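Local coordinates for protein citrate synthase (Sulfolobus solfataricus, PDB 1O7X) that is a largely helical enzyme of the citrate synthase family, with two protein chains in its assembly, at residues Lys55-Lys59 / Lys60-Asp64. Numbering follows the deposited sequence.
Sequences KLPTK and KELND
T58 and E61 bond to each other in both directions where the chain enters helix 59-70. The backbone N of T58 donates to OE1 of E61 over 2.6 Å, and the bond is nearly straight, 172° at the hydrogen. OE1 takes this N-H on its anti side, with the donor 22° out of the carboxylate plane. In return, E61 N donates to T58 OG1, a weak bond of 3.4 Å. T58 is the N-cap residue, and the two bonds make a capping box. T58 OG1 stands between its own backbone N and carbonyl carbon, which turns it to the N-H of E61. CG of E61 lies beside its own backbone N (chi1 -81°), and the extended chain beyond it brings the carboxylate back to T58 N. A weak bond may also join the T58 hydroxyl to OE1.

The box gives E61 N, one of the first-turn N-H groups that lack a preceding helical carbonyl, a side-chain acceptor. E61 N also bonds weakly to T58 O, which accepts L62 N as well, at 3.2 Å. N63 N reaches K59 O weakly, and D64 N continues the series with K60 O.

The other carboxylate oxygen of E61 is also engaged. OE2 forms a long salt bridge of 3.6 Å with NZ of K55, whose chain crosses that of E61 at about a right angle. The E61 carboxylate so meets the loop after helix 44-53 through both oxygens, and both K55 and E61 touch Y49 of that helix. P57 and L62 add an apolar contact, P57 CB to L62 CB at 3.6 Å. The proline ring also meets L62 CD1 through its CG, and P57 touches E46.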
loop_
_atom_site.group_PDB
_atom_site.type_symbol
_atom_site.label_atom_id
_atom_site.label_comp_id
_atom_site.label_asym_id
_atom_site.label_seq_id
_atom_site.Cartn_x
_atom_site.Cartn_y
_atom_site.Cartn_z
ATOM N N LYS A 55 6.660 -10.986 25.809
ATOM C CA LYS A 55 6.331 -11.707 27.036
ATOM C C LYS A 55 5.182 -11.034 27.788
ATOM O O LYS A 55 4.780 -9.922 27.455
ATOM C CB LYS A 55 7.550 -11.805 27.959
ATOM C CG LYS A 55 7.638 -10.716 29.026
ATOM C CD LYS A 55 8.798 -9.768 28.772
ATOM C CE LYS A 55 8.822 -8.669 29.832
ATOM N NZ LYS A 55 10.226 -8.246 30.132
ATOM N N LEU A 56 4.704 -11.708 28.828
ATOM C CA LEU A 56 3.616 -11.158 29.634
ATOM C C LEU A 56 4.088 -10.030 30.544
ATOM O O LEU A 56 5.160 -10.044 31.150
ATOM C CB LEU A 56 2.898 -12.246 30.430
ATOM C CG LEU A 56 2.067 -13.177 29.528
ATOM C CD1 LEU A 56 1.929 -14.542 30.169
ATOM C CD2 LEU A 56 0.728 -12.521 29.219
ATOM N N PRO A 57 3.258 -8.994 30.607
ATOM C CA PRO A 57 3.548 -7.833 31.407
ATOM C C PRO A 57 3.501 -8.077 32.902
ATOM O O PRO A 57 2.500 -8.545 33.454
ATOM C CB PRO A 57 2.447 -6.855 30.990
ATOM C CG PRO A 57 1.312 -7.686 30.511
ATOM C CD PRO A 57 1.950 -8.902 29.908
ATOM N N THR A 58 4.534 -7.635 33.613
ATOM C CA THR A 58 4.423 -7.613 35.084
ATOM C C THR A 58 3.348 -6.559 35.348
ATOM O O THR A 58 3.264 -5.600 34.577
ATOM C CB THR A 58 5.691 -7.165 35.810
ATOM O OG1 THR A 58 5.837 -5.765 35.541
ATOM C CG2 THR A 58 6.942 -7.878 35.342
ATOM N N LYS A 59 2.612 -6.615 36.432
ATOM C CA LYS A 59 1.600 -5.622 36.731
ATOM C C LYS A 59 1.935 -4.167 36.467
ATOM O O LYS A 59 0.987 -3.455 36.076
ATOM C CB LYS A 59 1.185 -5.805 38.207
ATOM C CG LYS A 59 -0.302 -6.100 38.386
ATOM C CD LYS A 59 -0.887 -5.196 39.461
ATOM C CE LYS A 59 -1.575 -3.992 38.823
ATOM N NZ LYS A 59 -2.731 -3.549 39.670
ATOM N N LYS A 60 3.139 -3.644 36.671
ATOM C CA LYS A 60 3.386 -2.220 36.425
ATOM C C LYS A 60 3.792 -1.940 34.984
ATOM O O LYS A 60 3.622 -0.840 34.464
ATOM C CB LYS A 60 4.416 -1.635 37.378
ATOM C CG LYS A 60 5.878 -1.674 37.003
ATOM C CD LYS A 60 6.359 -3.091 36.735
ATOM C CE LYS A 60 7.860 -3.253 36.905
ATOM N NZ LYS A 60 8.247 -3.010 38.332
ATOM N N GLU A 61 4.345 -2.968 34.336
ATOM C CA GLU A 61 4.747 -2.878 32.936
ATOM C C GLU A 61 3.468 -2.619 32.135
ATOM O O GLU A 61 3.377 -1.676 31.349
ATOM C CB GLU A 61 5.407 -4.161 32.463
ATOM C CG GLU A 61 6.867 -4.310 32.836
ATOM C CD GLU A 61 7.417 -5.667 32.446
ATOM O OE1 GLU A 61 6.627 -6.631 32.399
ATOM O OE2 GLU A 61 8.635 -5.760 32.182
ATOM N N LEU A 62 2.442 -3.418 32.458
ATOM C CA LEU A 62 1.155 -3.222 31.817
ATOM C C LEU A 62 0.585 -1.851 32.142
ATOM O O LEU A 62 -0.085 -1.247 31.293
ATOM C CB LEU A 62 0.179 -4.322 32.223
ATOM C CG LEU A 62 -1.205 -4.235 31.574
ATOM C CD1 LEU A 62 -1.767 -5.626 31.343
ATOM C CD2 LEU A 62 -2.142 -3.409 32.437
ATOM N N ASN A 63 0.845 -1.330 33.380
ATOM C CA ASN A 63 0.231 -0.029 33.720
ATOM C C ASN A 63 0.930 1.091 32.975
ATOM O O ASN A 63 0.231 2.031 32.609
ATOM C CB ASN A 63 0.224 0.155 35.225
ATOM C CG ASN A 63 -0.522 1.358 35.768
ATOM O OD1 ASN A 63 -1.233 2.173 35.089
ATOM N ND2 ASN A 63 -0.395 1.520 37.123
ATOM N N ASP A 64 2.228 1.016 32.745
ATOM C CA ASP A 64 2.901 2.074 32.005
ATOM C C ASP A 64 2.366 2.048 30.568
ATOM O O ASP A 64 1.877 3.079 30.108
ATOM C CB ASP A 64 4.418 1.997 31.940
ATOM C CG ASP A 64 5.087 1.687 33.266
ATOM O OD1 ASP A 64 4.805 2.471 34.204
ATOM O OD2 ASP A 64 5.843 0.691 33.321
#